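Local coordinates for periplasmic cell division protein (SufI) (Aquifex aeolicus, PDB 6SYY) that probably oxidises its substrates through bound copper ions, as expected of a multicopper oxidase of the laccase type, at residues 55-60 against 99-104. Residues are numbered along the deposited sequence; the frame is centred on the assembly and turned at random.
Sequences FLFPDG and KGQTFS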
loop_
_atom_site.group_PDB
_atom_site.type_symbol
_atom_site.label_atom_id
_atom_site.label_comp_id
_atom_site.label_asym_id
_atom_site.label_seq_id
_atom_site.Cartn_x
_atom_site.Cartn_y
_atom_site.Cartn_z
ATOM N N PHE A 55 8.177 -10.269 12.174
ATOM C CA PHE A 55 7.766 -11.642 12.423
ATOM C C PHE A 55 8.116 -12.473 11.203
ATOM O O PHE A 55 7.668 -12.170 10.093
ATOM C CB PHE A 55 6.270 -11.728 12.731
ATOM C CG PHE A 55 5.785 -13.123 12.962
ATOM C CD1 PHE A 55 6.155 -13.816 14.099
ATOM C CD2 PHE A 55 4.962 -13.746 12.040
ATOM C CE1 PHE A 55 5.714 -15.104 14.316
ATOM C CE2 PHE A 55 4.517 -15.033 12.250
ATOM C CZ PHE A 55 4.894 -15.713 13.389
ATOM N N LEU A 56 8.928 -13.502 11.407
ATOM C CA LEU A 56 9.291 -14.424 10.339
ATOM C C LEU A 56 8.162 -15.437 10.198
ATOM O O LEU A 56 8.063 -16.393 10.972
ATOM C CB LEU A 56 10.624 -15.092 10.650
ATOM C CG LEU A 56 11.712 -14.107 11.083
ATOM C CD1 LEU A 56 12.989 -14.836 11.440
ATOM C CD2 LEU A 56 11.972 -13.080 9.996
ATOM N N PHE A 57 7.296 -15.220 9.221
ATOM C CA PHE A 57 6.134 -16.079 9.039
ATOM C C PHE A 57 6.590 -17.475 8.629
ATOM O O PHE A 57 7.217 -17.624 7.572
ATOM C CB PHE A 57 5.211 -15.479 7.991
ATOM C CG PHE A 57 3.753 -15.683 8.270
ATOM C CD1 PHE A 57 3.011 -14.694 8.894
ATOM C CD2 PHE A 57 3.118 -16.859 7.899
ATOM C CE1 PHE A 57 1.657 -14.875 9.149
ATOM C CE2 PHE A 57 1.767 -17.050 8.154
ATOM C CZ PHE A 57 1.036 -16.054 8.776
ATOM N N PRO A 58 6.311 -18.508 9.420
ATOM C CA PRO A 58 6.826 -19.842 9.103
ATOM C C PRO A 58 6.174 -20.421 7.857
ATOM O O PRO A 58 5.087 -20.017 7.438
ATOM C CB PRO A 58 6.465 -20.661 10.346
ATOM C CG PRO A 58 5.247 -19.991 10.878
ATOM C CD PRO A 58 5.459 -18.518 10.621
ATOM N N ASP A 59 6.858 -21.403 7.275
ATOM C CA ASP A 59 6.439 -22.024 6.022
ATOM C C ASP A 59 5.464 -23.163 6.325
ATOM O O ASP A 59 5.848 -24.189 6.897
ATOM C CB ASP A 59 7.661 -22.517 5.248
ATOM C CG ASP A 59 7.300 -23.140 3.915
ATOM O OD1 ASP A 59 6.127 -23.038 3.506
ATOM O OD2 ASP A 59 8.192 -23.738 3.279
ATOM N N GLY A 60 4.204 -22.981 5.940
ATOM C CA GLY A 60 3.218 -24.030 6.104
ATOM C C GLY A 60 2.816 -24.331 7.527
ATOM O O GLY A 60 2.280 -25.411 7.790
ATOM N N LYS A 99 9.701 -16.034 -0.947
ATOM C CA LYS A 99 8.968 -16.444 -2.136
ATOM C C LYS A 99 9.055 -17.953 -2.300
ATOM O O LYS A 99 10.138 -18.538 -2.213
ATOM C CB LYS A 99 9.513 -15.745 -3.380
ATOM C CG LYS A 99 8.723 -16.048 -4.639
ATOM C CD LYS A 99 9.354 -15.392 -5.849
ATOM C CE LYS A 99 8.577 -15.719 -7.112
ATOM N NZ LYS A 99 9.220 -15.129 -8.318
ATOM N N GLY A 100 7.905 -18.580 -2.525
ATOM C CA GLY A 100 7.825 -20.012 -2.668
ATOM C C GLY A 100 7.344 -20.742 -1.434
ATOM O O GLY A 100 7.024 -21.933 -1.529
ATOM N N GLN A 101 7.275 -20.069 -0.290
ATOM C CA GLN A 101 6.824 -20.715 0.932
ATOM C C GLN A 101 5.301 -20.839 0.959
ATOM O O GLN A 101 4.574 -20.170 0.217
ATOM C CB GLN A 101 7.294 -19.935 2.159
ATOM C CG GLN A 101 6.418 -18.745 2.498
ATOM C CD GLN A 101 6.753 -18.138 3.838
ATOM O OE1 GLN A 101 7.696 -17.356 3.958
ATOM N NE2 GLN A 101 5.983 -18.497 4.859
ATOM N N THR A 102 4.821 -21.715 1.838
ATOM C CA THR A 102 3.393 -21.840 2.093
ATOM C C THR A 102 2.986 -20.850 3.176
ATOM O O THR A 102 3.724 -20.624 4.140
ATOM C CB THR A 102 3.031 -23.268 2.508
ATOM O OG1 THR A 102 3.319 -24.166 1.428
ATOM C CG2 THR A 102 1.553 -23.372 2.854
ATOM N N PHE A 103 1.817 -20.244 2.989
ATOM C CA PHE A 103 1.276 -19.206 3.861
ATOM C C PHE A 103 -0.003 -19.750 4.492
ATOM O O PHE A 103 -1.023 -19.891 3.808
ATOM C CB PHE A 103 1.021 -17.935 3.045
ATOM C CG PHE A 103 0.537 -16.759 3.851
ATOM C CD1 PHE A 103 -0.807 -16.421 3.869
ATOM C CD2 PHE A 103 1.427 -15.972 4.559
ATOM C CE1 PHE A 103 -1.259 -15.332 4.592
ATOM C CE2 PHE A 103 0.980 -14.883 5.291
ATOM C CZ PHE A 103 -0.365 -14.562 5.306
ATOM N N SER A 104 0.051 -20.068 5.787
ATOM C CA SER A 104 -1.054 -20.699 6.517
ATOM C C SER A 104 -1.516 -19.757 7.628
ATOM O O SER A 104 -0.996 -19.808 8.744
ATOM C CB SER A 104 -0.618 -22.048 7.096
ATOM O OG SER A 104 -0.022 -22.866 6.109
HETATM O O HOH W 1 2.507 -20.476 7.477
#
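Gln101 reaches across to the loop at 57-60 with its carboxamide. Its CG sits between the backbone N and the carbonyl carbon (chi1 82°), and the chain beyond is extended. NE2 donates to Phe57 O at 3.1 Å, from above that carbonyl plane, and to Thr102 O of its own segment at 3.2 Å. Both acceptors lie close to the amide plane, and OE1 accepts from Arg98 N, so the flat group is fixed in its rotation. Thr102 O takes a second bond, from Gly60 N at 3.0 Å; the two donors arrive from opposite faces of its plane. Asp59 OD1 accepts from Thr102 N at 2.5 Å, shorter than usual and doubtful as an exact length. The Asp59 side chain runs antiparallel to that of Gln101, with OD1 against Gln101 CB at 3.6 Å. Deeper in, Phe57 and Phe103 form an offset stack, with centroids 4.6 Å apart and planes at 24°. Phe103 CE2 lies over the centre of the Phe57 ring. Trp119 meets Phe103 edge-to-face, and the Phe103 side chain is about 14 Å from a bound copper ion. A water joins Pro58 O to Ser104 N. An alanine in place of Gln101 would probably leave Phe57 O and Arg98 N without this partner and the loop freer to shift. The contact ties the loop that follows strand 54-56 to the start of strand 102-110, two strands of different sheets in the first cupredoxin-like domain. Polar bonds thus fix the backbone of the loop, while the aromatic stack joins the two segments on their buried side.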